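Local atomic coordinates of DNAation factor-related protein 4 (Drosophila melanogaster, PDB entry 5XPC), a protein that probably acts as an apoptotic DNA-fragmenting nuclease, represented here by its CIDE domain, which forms higher-order assemblies important for DNA fragmentation. Residues Y12-N17 and E31-K36; Y23-N28 and A35-K40; E61-L66 and T70-S75. All blocks are in the same frame, centred on the assembly; numbering follows the deposited sequence.

Interaction 1. Residues Y12-N17 and E31-K36; sequences YKVTDN and EMLIAK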
ATOM      1  N   TYR B  12      10.867 -15.426  13.639  1.00 23.40           N
ATOM      2  CA  TYR B  12       9.878 -14.434  14.062  1.00 21.10           C
ATOM      3  C   TYR B  12      10.205 -13.968  15.476  1.00 23.52           C
ATOM      4  O   TYR B  12      10.943 -14.630  16.211  1.00 28.31           O
ATOM      5  CB  TYR B  12       8.443 -15.002  14.028  1.00 23.20           C
ATOM      6  CG  TYR B  12       7.997 -15.560  12.681  1.00 29.69           C
ATOM      7  CD1 TYR B  12       7.966 -16.932  12.447  1.00 27.29           C
ATOM      8  CD2 TYR B  12       7.596 -14.712  11.649  1.00 27.90           C
ATOM      9  CE1 TYR B  12       7.547 -17.447  11.213  1.00 24.89           C
ATOM     10  CE2 TYR B  12       7.171 -15.219  10.419  1.00 25.83           C
ATOM     11  CZ  TYR B  12       7.151 -16.582  10.206  1.00 28.63           C
ATOM     12  OH  TYR B  12       6.729 -17.077   8.978  1.00 29.61           O
ATOM     13  N   LYS B  13       9.636 -12.827  15.872  1.00 19.33           N
ATOM     14  CA  LYS B  13       9.819 -12.300  17.220  1.00 19.45           C
ATOM     15  C   LYS B  13       8.467 -12.209  17.914  1.00 21.52           C
ATOM     16  O   LYS B  13       7.489 -11.745  17.315  1.00 22.91           O
ATOM     17  CB  LYS B  13      10.502 -10.930  17.197  1.00 23.56           C
ATOM     18  CG  LYS B  13      11.925 -11.000  16.640  1.00 27.00           C
ATOM     19  CD  LYS B  13      12.542  -9.620  16.469  1.00 26.55           C
ATOM     20  CE  LYS B  13      13.915  -9.715  15.819  1.00 27.41           C
ATOM     21  NZ  LYS B  13      14.554  -8.370  15.782  1.00 31.20           N
ATOM     22  N   VAL B  14       8.421 -12.659  19.167  1.00 21.67           N
ATOM     23  CA  VAL B  14       7.189 -12.735  19.951  1.00 21.12           C
ATOM     24  C   VAL B  14       7.448 -12.174  21.340  1.00 19.12           C
ATOM     25  O   VAL B  14       8.440 -12.531  21.992  1.00 23.58           O
ATOM     26  CB  VAL B  14       6.664 -14.181  20.055  1.00 24.35           C
ATOM     27  CG1 VAL B  14       5.397 -14.247  20.939  1.00 21.11           C
ATOM     28  CG2 VAL B  14       6.382 -14.749  18.668  1.00 24.30           C
ATOM     29  N   THR B  15       6.551 -11.308  21.799  1.00 22.93           N
ATOM     30  CA  THR B  15       6.575 -10.841  23.171  1.00 23.69           C
ATOM     31  C   THR B  15       5.135 -10.771  23.657  1.00 25.38           C
ATOM     32  O   THR B  15       4.190 -11.034  22.904  1.00 23.40           O
ATOM     33  CB  THR B  15       7.319  -9.491  23.267  1.00 23.51           C
ATOM     34  OG1 THR B  15       7.523  -9.129  24.638  1.00 28.55           O
ATOM     35  CG2 THR B  15       6.557  -8.385  22.512  1.00 22.11           C
ATOM     36  N   ASP B  16       4.959 -10.449  24.929  1.00 25.89           N
ATOM     37  CA  ASP B  16       3.619 -10.297  25.469  1.00 31.11           C
ATOM     38  C   ASP B  16       3.232  -8.821  25.448  1.00 32.00           C
ATOM     39  O   ASP B  16       3.994  -7.954  25.008  1.00 28.03           O
ATOM     40  CB  ASP B  16       3.506 -10.914  26.868  1.00 30.59           C
ATOM     41  CG  ASP B  16       4.527 -10.369  27.856  1.00 40.96           C
ATOM     42  OD1 ASP B  16       5.152  -9.323  27.590  1.00 43.62           O
ATOM     43  OD2 ASP B  16       4.689 -10.993  28.928  1.00 47.35           O
ATOM     44  N   ASN B  17       2.016  -8.532  25.908  1.00 31.34           N
ATOM     45  CA  ASN B  17       1.507  -7.173  25.773  1.00 37.68           C
ATOM     46  C   ASN B  17       2.308  -6.183  26.614  1.00 42.82           C
ATOM     47  O   ASN B  17       2.378  -4.994  26.275  1.00 40.12           O
ATOM     48  CB  ASN B  17       0.027  -7.130  26.141  1.00 38.79           C
ATOM     49  CG  ASN B  17      -0.677  -5.934  25.537  1.00 44.74           C
ATOM     50  OD1 ASN B  17      -0.360  -5.510  24.420  1.00 36.61           O
ATOM     51  ND2 ASN B  17      -1.637  -5.382  26.268  1.00 51.21           N
ATOM     52  N   GLU B  31       0.489 -22.606  13.316  1.00 27.86           N
ATOM     53  CA  GLU B  31       0.255 -23.574  14.386  1.00 34.58           C
ATOM     54  C   GLU B  31       1.511 -23.784  15.226  1.00 30.25           C
ATOM     55  O   GLU B  31       1.461 -23.755  16.465  1.00 27.45           O
ATOM     56  CB  GLU B  31      -0.221 -24.899  13.792  1.00 41.57           C
ATOM     57  CG  GLU B  31      -0.306 -26.028  14.799  1.00 61.87           C
ATOM     58  CD  GLU B  31      -0.882 -27.298  14.204  1.00 78.85           C
ATOM     59  OE1 GLU B  31      -0.795 -27.475  12.969  1.00 82.87           O
ATOM     60  OE2 GLU B  31      -1.430 -28.117  14.974  1.00 84.95           O
ATOM     61  N   MET B  32       2.651 -23.992  14.564  1.00 27.80           N
ATOM     62  CA  MET B  32       3.909 -24.174  15.286  1.00 25.57           C
ATOM     63  C   MET B  32       4.312 -22.910  16.044  1.00 26.83           C
ATOM     64  O   MET B  32       4.792 -22.988  17.185  1.00 28.55           O
ATOM     65  CB  MET B  32       5.020 -24.585  14.317  1.00 24.22           C
ATOM     66  CG  MET B  32       6.400 -24.647  14.982  1.00 28.51           C
ATOM     67  SD  MET B  32       7.758 -25.163  13.908  1.00 31.83           S
ATOM     68  CE  MET B  32       7.298 -26.856  13.524  1.00 35.31           C
ATOM     69  N   LEU B  33       4.150 -21.736  15.426  1.00 25.39           N
ATOM     70  CA  LEU B  33       4.582 -20.508  16.085  1.00 26.02           C
ATOM     71  C   LEU B  33       3.772 -20.258  17.345  1.00 25.73           C
ATOM     72  O   LEU B  33       4.323 -19.860  18.379  1.00 26.16           O
ATOM     73  CB  LEU B  33       4.467 -19.312  15.140  1.00 24.64           C
ATOM     74  CG  LEU B  33       4.960 -17.965  15.682  1.00 24.18           C
ATOM     75  CD1 LEU B  33       6.367 -18.094  16.292  1.00 23.00           C
ATOM     76  CD2 LEU B  33       4.973 -16.909  14.562  1.00 25.01           C
ATOM     77  N   ILE B  34       2.461 -20.510  17.283  1.00 24.26           N
ATOM     78  CA  ILE B  34       1.618 -20.328  18.457  1.00 25.07           C
ATOM     79  C   ILE B  34       1.981 -21.337  19.543  1.00 25.21           C
ATOM     80  O   ILE B  34       2.029 -20.995  20.730  1.00 26.64           O
ATOM     81  CB  ILE B  34       0.133 -20.416  18.060  1.00 28.06           C
ATOM     82  CG1 ILE B  34      -0.254 -19.180  17.244  1.00 30.02           C
ATOM     83  CG2 ILE B  34      -0.752 -20.571  19.303  1.00 26.39           C
ATOM     84  CD1 ILE B  34      -1.687 -19.145  16.832  1.00 33.62           C
ATOM     85  N   ALA B  35       2.244 -22.587  19.164  1.00 24.85           N
ATOM     86  CA  ALA B  35       2.593 -23.593  20.164  1.00 29.17           C
ATOM     87  C   ALA B  35       3.898 -23.239  20.871  1.00 30.61           C
ATOM     88  O   ALA B  35       4.002 -23.354  22.100  1.00 29.12           O
ATOM     89  CB  ALA B  35       2.686 -24.972  19.513  1.00 26.68           C
ATOM     90  N   LYS B  36       4.900 -22.789  20.113  1.00 26.63           N
ATOM     91  CA  LYS B  36       6.172 -22.411  20.722  1.00 31.59           C
ATOM     92  C   LYS B  36       6.027 -21.153  21.571  1.00 27.09           C
ATOM     93  O   LYS B  36       6.676 -21.025  22.616  1.00 27.74           O
ATOM     94  CB  LYS B  36       7.229 -22.220  19.636  1.00 28.89           C
ATOM     95  CG  LYS B  36       7.611 -23.506  18.913  1.00 26.41           C
ATOM     96  CD  LYS B  36       8.823 -23.278  17.990  1.00 25.31           C
ATOM     97  CE  LYS B  36       9.385 -24.599  17.493  1.00 30.55           C
ATOM     98  NZ  LYS B  36      10.584 -24.423  16.605  1.00 32.40           N
TER
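Tyr12 meets Leu33 first along strand 10-15. Its ring lies obliquely to the leucine, and CD1 comes within 3.7 Å of Leu33 CD2. The same methyl also lies 4.0 Å from Tyr12 CB, so it sits at the root of the ring and not at the phenol end. The hydroxyl points elsewhere and hydrogen-bonds to Arg10. Lys13 turns its side chain to the other side of the sheet, where its NZ forms a salt bridge with Asp53 of a neighbouring subunit. At Val14 the strand faces the helix again. Val14 CG2 is 4.1 Å from Leu33 CD1, and the two side chains run past each other in opposite directions. Leu33 thus splits its branches: CD2 goes to the tyrosine and CD1 to the valine. Its CG is anti to the backbone N (chi1 -177°), which carries both methyls from helix 30-40 toward the strand. The contact is wholly apolar and buried. Ile25 of strand 22-27 and Leu48 of strand 47-50 also touch Leu33, so the core reaches across the sheet. A helix laid across one face of a mixed sheet, with alternate strand residues turned to it, belongs to the ubiquitin-like fold of CIDE-N domains.

Interaction 2. Residues Y23-N28 and A35-K40; sequences YGIGAN and AKAKSK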
ATOM      1  N   TYR B  23      11.250 -13.186  22.793  1.00 24.40           N
ATOM      2  CA  TYR B  23      11.828 -14.395  22.231  1.00 25.76           C
ATOM      3  C   TYR B  23      11.862 -14.320  20.716  1.00 26.34           C
ATOM      4  O   TYR B  23      10.871 -13.937  20.085  1.00 25.35           O
ATOM      5  CB  TYR B  23      11.045 -15.636  22.649  1.00 24.21           C
ATOM      6  CG  TYR B  23      11.029 -15.844  24.132  1.00 28.45           C
ATOM      7  CD1 TYR B  23       9.952 -15.414  24.903  1.00 29.70           C
ATOM      8  CD2 TYR B  23      12.103 -16.449  24.775  1.00 27.42           C
ATOM      9  CE1 TYR B  23       9.943 -15.600  26.276  1.00 29.05           C
ATOM     10  CE2 TYR B  23      12.096 -16.642  26.143  1.00 28.15           C
ATOM     11  CZ  TYR B  23      11.014 -16.214  26.887  1.00 30.45           C
ATOM     12  OH  TYR B  23      11.010 -16.401  28.255  1.00 33.73           O
ATOM     13  N   GLY B  24      13.004 -14.693  20.142  1.00 23.82           N
ATOM     14  CA  GLY B  24      13.061 -15.040  18.734  1.00 24.60           C
ATOM     15  C   GLY B  24      12.743 -16.517  18.623  1.00 25.81           C
ATOM     16  O   GLY B  24      13.274 -17.332  19.384  1.00 27.58           O
ATOM     17  N   ILE B  25      11.857 -16.856  17.689  1.00 22.97           N
ATOM     18  CA  ILE B  25      11.317 -18.205  17.546  1.00 23.64           C
ATOM     19  C   ILE B  25      11.316 -18.583  16.073  1.00 24.49           C
ATOM     20  O   ILE B  25      10.823 -17.820  15.235  1.00 26.79           O
ATOM     21  CB  ILE B  25       9.882 -18.299  18.102  1.00 25.13           C
ATOM     22  CG1 ILE B  25       9.865 -17.987  19.606  1.00 22.97           C
ATOM     23  CG2 ILE B  25       9.286 -19.666  17.809  1.00 23.53           C
ATOM     24  CD1 ILE B  25       8.440 -17.951  20.184  1.00 25.29           C
ATOM     25  N   GLY B  26      11.822 -19.775  15.763  1.00 24.50           N
ATOM     26  CA  GLY B  26      11.730 -20.312  14.411  1.00 25.38           C
ATOM     27  C   GLY B  26      10.490 -21.178  14.253  1.00 28.27           C
ATOM     28  O   GLY B  26      10.178 -22.005  15.110  1.00 29.42           O
ATOM     29  N   ALA B  27       9.770 -20.966  13.151  1.00 25.45           N
ATOM     30  CA  ALA B  27       8.582 -21.764  12.895  1.00 25.96           C
ATOM     31  C   ALA B  27       8.313 -21.849  11.399  1.00 27.23           C
ATOM     32  O   ALA B  27       8.675 -20.951  10.627  1.00 26.01           O
ATOM     33  CB  ALA B  27       7.345 -21.195  13.622  1.00 25.15           C
ATOM     34  N   ASN B  28       7.654 -22.937  11.001  1.00 31.89           N
ATOM     35  CA  ASN B  28       7.268 -23.150   9.614  1.00 31.19           C
ATOM     36  C   ASN B  28       5.756 -23.117   9.421  1.00 32.25           C
ATOM     37  O   ASN B  28       5.276 -23.440   8.333  1.00 30.01           O
ATOM     38  CB  ASN B  28       7.850 -24.472   9.095  1.00 32.07           C
ATOM     39  CG  ASN B  28       7.322 -25.688   9.840  1.00 34.42           C
ATOM     40  OD1 ASN B  28       6.413 -25.587  10.659  1.00 34.28           O
ATOM     41  ND2 ASN B  28       7.882 -26.854   9.537  1.00 37.54           N
ATOM     42  N   ALA B  35       2.244 -22.587  19.164  1.00 24.85           N
ATOM     43  CA  ALA B  35       2.593 -23.593  20.164  1.00 29.17           C
ATOM     44  C   ALA B  35       3.898 -23.239  20.871  1.00 30.61           C
ATOM     45  O   ALA B  35       4.002 -23.354  22.100  1.00 29.12           O
ATOM     46  CB  ALA B  35       2.686 -24.972  19.513  1.00 26.68           C
ATOM     47  N   LYS B  36       4.900 -22.789  20.113  1.00 26.63           N
ATOM     48  CA  LYS B  36       6.172 -22.411  20.722  1.00 31.59           C
ATOM     49  C   LYS B  36       6.027 -21.153  21.571  1.00 27.09           C
ATOM     50  O   LYS B  36       6.676 -21.025  22.616  1.00 27.74           O
ATOM     51  CB  LYS B  36       7.229 -22.220  19.636  1.00 28.89           C
ATOM     52  CG  LYS B  36       7.611 -23.506  18.913  1.00 26.41           C
ATOM     53  CD  LYS B  36       8.823 -23.278  17.990  1.00 25.31           C
ATOM     54  CE  LYS B  36       9.385 -24.599  17.493  1.00 30.55           C
ATOM     55  NZ  LYS B  36      10.584 -24.423  16.605  1.00 32.40           N
ATOM     56  N   ALA B  37       5.179 -20.214  21.140  1.00 25.46           N
ATOM     57  CA  ALA B  37       4.903 -19.027  21.944  1.00 28.57           C
ATOM     58  C   ALA B  37       4.195 -19.390  23.242  1.00 27.39           C
ATOM     59  O   ALA B  37       4.494 -18.832  24.304  1.00 29.75           O
ATOM     60  CB  ALA B  37       4.056 -18.038  21.149  1.00 26.05           C
ATOM     61  N   LYS B  38       3.258 -20.333  23.174  1.00 23.58           N
ATOM     62  CA  LYS B  38       2.512 -20.712  24.365  1.00 26.68           C
ATOM     63  C   LYS B  38       3.415 -21.397  25.381  1.00 26.66           C
ATOM     64  O   LYS B  38       3.163 -21.312  26.594  1.00 28.52           O
ATOM     65  CB  LYS B  38       1.346 -21.615  23.970  1.00 25.37           C
ATOM     66  CG  LYS B  38       0.444 -21.994  25.116  1.00 33.02           C
ATOM     67  CD  LYS B  38      -0.446 -23.158  24.747  1.00 40.39           C
ATOM     68  CE  LYS B  38      -1.463 -23.432  25.840  1.00 48.55           C
ATOM     69  NZ  LYS B  38      -2.435 -24.438  25.365  1.00 52.49           N
ATOM     70  N   SER B  39       4.464 -22.078  24.910  1.00 30.27           N
ATOM     71  CA  SER B  39       5.427 -22.667  25.837  1.00 30.19           C
ATOM     72  C   SER B  39       6.095 -21.590  26.682  1.00 31.88           C
ATOM     73  O   SER B  39       6.357 -21.798  27.870  1.00 32.51           O
ATOM     74  CB  SER B  39       6.472 -23.477  25.072  1.00 42.63           C
ATOM     75  OG  SER B  39       5.901 -24.675  24.579  1.00 51.00           O
ATOM     76  N   LYS B  40       6.355 -20.423  26.089  1.00 26.70           N
ATOM     77  CA  LYS B  40       7.013 -19.319  26.781  1.00 29.74           C
ATOM     78  C   LYS B  40       6.039 -18.429  27.550  1.00 32.76           C
ATOM     79  O   LYS B  40       6.408 -17.886  28.601  1.00 29.68           O
ATOM     80  CB  LYS B  40       7.798 -18.476  25.768  1.00 29.08           C
ATOM     81  CG  LYS B  40       8.999 -19.213  25.147  1.00 33.40           C
ATOM     82  CD  LYS B  40       9.972 -19.654  26.233  1.00 39.47           C
ATOM     83  CE  LYS B  40      11.313 -20.153  25.672  1.00 47.45           C
ATOM     84  NZ  LYS B  40      11.145 -21.342  24.802  1.00 53.99           N
TER
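Tyr23 and Lys40 meet at one end of this contact, and Gly26 and Lys36 at the other. Between them, strand 22-27 packs against helix 30-40 in the ubiquitin-like fold of the CIDE domain. The helix follows the strand after a short turn and runs back over it, with an angle of 149° between the two short segments and 9.5 Å between their axes.

The tight part centres on Ile25. Its CG2 rests against the alkyl chain of Lys36, 3.6 Å from CD. Its CD1 reaches the helix backbone at Ala37, 4.1 Å from the N atom. Val14 and Leu33 also touch Ile25 and continue this apolar layer.

Lys40 lies on the partly exposed side. Its methylenes still fit closely over one face of the Tyr23 ring, and CG sits 3.8 Å from the ring centroid, almost on the normal. This is a CH-pi contact. The chain bends at chi2 and chi4 and follows the ring, so that CB is near CE1 while CE is near CE2. Only the ammonium end is loose: NZ is 5.4 Å from the centroid of the Tyr23 ring, at most a weak cation-pi attraction. Tyr23 OH hydrogen-bonds to Arg21 and to a glycerol, probably from the crystallisation liquor.

The strand also faces a neighbouring subunit. Tyr23 and Gly24 pair there in a parallel beta ladder, and Asp59 of that subunit forms a salt bridge with Lys36. Lys36 is therefore part of both the internal contact and the assembly. Its chain is extended beyond CG and carries the ammonium past Ile25 to the next residue. There Lys36 NZ donates to Gly26 O at 2.9 Å, with a C=O...N angle of 153° and the donor tilted 25° from the carbonyl plane.

Interaction 3. Residues E61-L66 and T70-S75; sequences EYLKSL and TLFIVS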
ATOM      1  N   GLU B  61      -1.644 -18.434   5.930  1.00 28.65           N
ATOM      2  CA  GLU B  61      -1.321 -17.711   4.706  1.00 27.22           C
ATOM      3  C   GLU B  61      -0.933 -16.272   5.013  1.00 29.63           C
ATOM      4  O   GLU B  61       0.013 -15.735   4.419  1.00 30.03           O
ATOM      5  CB  GLU B  61      -2.503 -17.761   3.735  1.00 30.00           C
ATOM      6  CG  GLU B  61      -2.820 -19.156   3.205  1.00 32.63           C
ATOM      7  CD  GLU B  61      -3.518 -20.046   4.238  1.00 37.28           C
ATOM      8  OE1 GLU B  61      -4.180 -19.511   5.153  1.00 35.08           O
ATOM      9  OE2 GLU B  61      -3.403 -21.284   4.134  1.00 40.28           O
ATOM     10  N   TYR B  62      -1.631 -15.638   5.958  1.00 23.82           N
ATOM     11  CA  TYR B  62      -1.244 -14.293   6.364  1.00 27.79           C
ATOM     12  C   TYR B  62       0.138 -14.292   7.008  1.00 28.44           C
ATOM     13  O   TYR B  62       0.974 -13.442   6.687  1.00 27.53           O
ATOM     14  CB  TYR B  62      -2.272 -13.673   7.318  1.00 25.80           C
ATOM     15  CG  TYR B  62      -1.921 -12.221   7.570  1.00 24.72           C
ATOM     16  CD1 TYR B  62      -2.096 -11.268   6.570  1.00 23.36           C
ATOM     17  CD2 TYR B  62      -1.348 -11.815   8.773  1.00 24.77           C
ATOM     18  CE1 TYR B  62      -1.746  -9.940   6.770  1.00 27.29           C
ATOM     19  CE2 TYR B  62      -0.992 -10.489   8.985  1.00 27.52           C
ATOM     20  CZ  TYR B  62      -1.189  -9.557   7.971  1.00 29.03           C
ATOM     21  OH  TYR B  62      -0.840  -8.239   8.171  1.00 25.34           O
ATOM     22  N   LEU B  63       0.388 -15.219   7.939  1.00 30.03           N
ATOM     23  CA  LEU B  63       1.701 -15.292   8.580  1.00 27.74           C
ATOM     24  C   LEU B  63       2.816 -15.360   7.543  1.00 28.48           C
ATOM     25  O   LEU B  63       3.816 -14.636   7.626  1.00 25.40           O
ATOM     26  CB  LEU B  63       1.783 -16.506   9.509  1.00 27.30           C
ATOM     27  CG  LEU B  63       3.201 -16.743  10.066  1.00 26.46           C
ATOM     28  CD1 LEU B  63       3.574 -15.624  11.006  1.00 22.76           C
ATOM     29  CD2 LEU B  63       3.320 -18.072  10.805  1.00 23.33           C
ATOM     30  N   LYS B  64       2.654 -16.218   6.546  1.00 26.05           N
ATOM     31  CA  LYS B  64       3.731 -16.398   5.583  1.00 29.36           C
ATOM     32  C   LYS B  64       3.827 -15.254   4.588  1.00 30.56           C
ATOM     33  O   LYS B  64       4.829 -15.158   3.870  1.00 27.46           O
ATOM     34  CB  LYS B  64       3.553 -17.750   4.896  1.00 32.21           C
ATOM     35  CG  LYS B  64       3.963 -18.861   5.866  1.00 37.78           C
ATOM     36  CD  LYS B  64       3.507 -20.242   5.476  1.00 42.47           C
ATOM     37  CE  LYS B  64       4.066 -21.251   6.480  1.00 34.79           C
ATOM     38  NZ  LYS B  64       3.336 -22.553   6.441  1.00 36.76           N
ATOM     39  N   SER B  65       2.831 -14.369   4.551  1.00 27.37           N
ATOM     40  CA  SER B  65       2.934 -13.158   3.750  1.00 27.75           C
ATOM     41  C   SER B  65       3.788 -12.093   4.422  1.00 29.56           C
ATOM     42  O   SER B  65       4.207 -11.140   3.753  1.00 27.35           O
ATOM     43  CB  SER B  65       1.540 -12.588   3.473  1.00 28.25           C
ATOM     44  OG  SER B  65       1.070 -11.824   4.586  1.00 28.42           O
ATOM     45  N   LEU B  66       4.044 -12.228   5.733  1.00 29.01           N
ATOM     46  CA  LEU B  66       4.774 -11.209   6.464  1.00 26.00           C
ATOM     47  C   LEU B  66       6.275 -11.404   6.301  1.00 28.70           C
ATOM     48  O   LEU B  66       6.744 -12.525   6.076  1.00 28.53           O
ATOM     49  CB  LEU B  66       4.420 -11.244   7.945  1.00 24.49           C
ATOM     50  CG  LEU B  66       2.963 -10.922   8.278  1.00 22.97           C
ATOM     51  CD1 LEU B  66       2.606 -11.397   9.692  1.00 24.02           C
ATOM     52  CD2 LEU B  66       2.715  -9.417   8.106  1.00 27.53           C
ATOM     53  N   THR B  70       9.233 -10.291  11.689  1.00 22.78           N
ATOM     54  CA  THR B  70       8.093  -9.506  12.159  1.00 24.79           C
ATOM     55  C   THR B  70       7.858  -9.762  13.648  1.00 25.53           C
ATOM     56  O   THR B  70       8.028 -10.885  14.127  1.00 24.94           O
ATOM     57  CB  THR B  70       6.837  -9.863  11.349  1.00 27.87           C
ATOM     58  OG1 THR B  70       6.986  -9.407   9.995  1.00 26.86           O
ATOM     59  CG2 THR B  70       5.573  -9.223  11.947  1.00 28.93           C
ATOM     60  N   LEU B  71       7.487  -8.710  14.380  1.00 23.66           N
ATOM     61  CA  LEU B  71       7.232  -8.782  15.816  1.00 23.37           C
ATOM     62  C   LEU B  71       5.743  -8.972  16.095  1.00 26.36           C
ATOM     63  O   LEU B  71       4.911  -8.192  15.614  1.00 28.04           O
ATOM     64  CB  LEU B  71       7.719  -7.513  16.520  1.00 25.66           C
ATOM     65  CG  LEU B  71       7.326  -7.413  18.002  1.00 29.02           C
ATOM     66  CD1 LEU B  71       7.916  -8.574  18.812  1.00 27.72           C
ATOM     67  CD2 LEU B  71       7.755  -6.069  18.601  1.00 30.21           C
ATOM     68  N   PHE B  72       5.421  -9.986  16.906  1.00 23.00           N
ATOM     69  CA  PHE B  72       4.057 -10.303  17.310  1.00 23.82           C
ATOM     70  C   PHE B  72       3.894 -10.144  18.815  1.00 25.97           C
ATOM     71  O   PHE B  72       4.827 -10.391  19.585  1.00 24.20           O
ATOM     72  CB  PHE B  72       3.669 -11.744  16.919  1.00 25.49           C
ATOM     73  CG  PHE B  72       3.841 -12.040  15.454  1.00 26.42           C
ATOM     74  CD1 PHE B  72       2.931 -11.561  14.531  1.00 28.44           C
ATOM     75  CD2 PHE B  72       4.909 -12.805  15.006  1.00 25.25           C
ATOM     76  CE1 PHE B  72       3.094 -11.820  13.165  1.00 29.00           C
ATOM     77  CE2 PHE B  72       5.075 -13.068  13.651  1.00 29.44           C
ATOM     78  CZ  PHE B  72       4.162 -12.577  12.734  1.00 25.66           C
ATOM     79  N   ILE B  73       2.693  -9.725  19.223  1.00 24.01           N
ATOM     80  CA  ILE B  73       2.221  -9.851  20.597  1.00 25.78           C
ATOM     81  C   ILE B  73       1.388 -11.121  20.688  1.00 30.22           C
ATOM     82  O   ILE B  73       0.446 -11.309  19.901  1.00 26.20           O
ATOM     83  CB  ILE B  73       1.375  -8.637  21.020  1.00 27.92           C
ATOM     84  CG1 ILE B  73       2.100  -7.328  20.696  1.00 32.49           C
ATOM     85  CG2 ILE B  73       0.979  -8.752  22.506  1.00 29.51           C
ATOM     86  CD1 ILE B  73       3.401  -7.174  21.423  1.00 30.97           C
ATOM     87  N   VAL B  74       1.709 -11.995  21.639  1.00 26.79           N
ATOM     88  CA  VAL B  74       0.860 -13.148  21.919  1.00 26.84           C
ATOM     89  C   VAL B  74      -0.065 -12.787  23.075  1.00 28.81           C
ATOM     90  O   VAL B  74       0.375 -12.214  24.083  1.00 27.77           O
ATOM     91  CB  VAL B  74       1.679 -14.416  22.218  1.00 26.71           C
ATOM     92  CG1 VAL B  74       2.584 -14.237  23.440  1.00 28.87           C
ATOM     93  CG2 VAL B  74       0.739 -15.626  22.384  1.00 25.13           C
ATOM     94  N   SER B  75      -1.348 -13.093  22.919  1.00 27.63           N
ATOM     95  CA  SER B  75      -2.352 -12.693  23.897  1.00 32.60           C
ATOM     96  C   SER B  75      -3.557 -13.610  23.762  1.00 26.42           C
ATOM     97  O   SER B  75      -3.640 -14.426  22.843  1.00 27.72           O
ATOM     98  CB  SER B  75      -2.757 -11.232  23.694  1.00 33.50           C
ATOM     99  OG  SER B  75      -3.671 -10.813  24.682  1.00 31.71           O
TER
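Leu63 and Leu66 close on the Phe72 ring, joining short helix 60-65 to strand 71-75 of the ubiquitin-like CIDE fold. Leu66 CD1 comes at the ring edge, near its plane, 3.5 Å from Phe72 CE1. Leu63 CD1 approaches obliquely and lies 3.6 Å from Phe72 CZ. Both methyls meet the ring at its far end, round CZ. Phe72 has its CG anti to the carbonyl carbon (chi1 -55°), which directs the ring toward the helix. Thr70 adds a lighter contact, with OG1 3.8 Å from Leu66 CB. That hydroxyl has its polar partner in Pro67 O, within the turn between the segments.

The next shell is also apolar. Leu50 touches Leu66, Thr70 and Phe72, while Val57 touches Leu63 and Phe72. Tyr62 turns its hydroxyl to Gln69 of another neighbouring subunit, not the one that meets Lys13 and Lys36, so the outer side of this helix belongs to the assembly.

Polar bonds within the segment hold the chain leading to Leu66. Tyr62 O accepts from Ser65 N and also from the serine hydroxyl. Ser65 OG donates to Tyr62 O at 2.7 Å, in the carbonyl plane and on a lone pair.

From the N terminus, the chain first lays down strand 10-15, then turns back into strand 22-27, its antiparallel neighbour. Helix 30-40 follows. Interaction 2 closes the short loop between strand 22-27 and this helix. It crosses interaction 1 along the chain: it starts inside that span and ends further along the same helix. The two share Ala35 and Lys36. Backbone bonds such as Tyr12 O to Ile25 N, at 2.8 Å, join their strands. Interaction 3 comes later, in series, and closes the turn between helix 60-65 and strand 71-75. That strand lies parallel to strand 10-15, and Phe72 N bonds to Lys13 O. Lys64 NZ hydrogen-bonds to Asn28 O, which joins the segments of interactions 2 and 3.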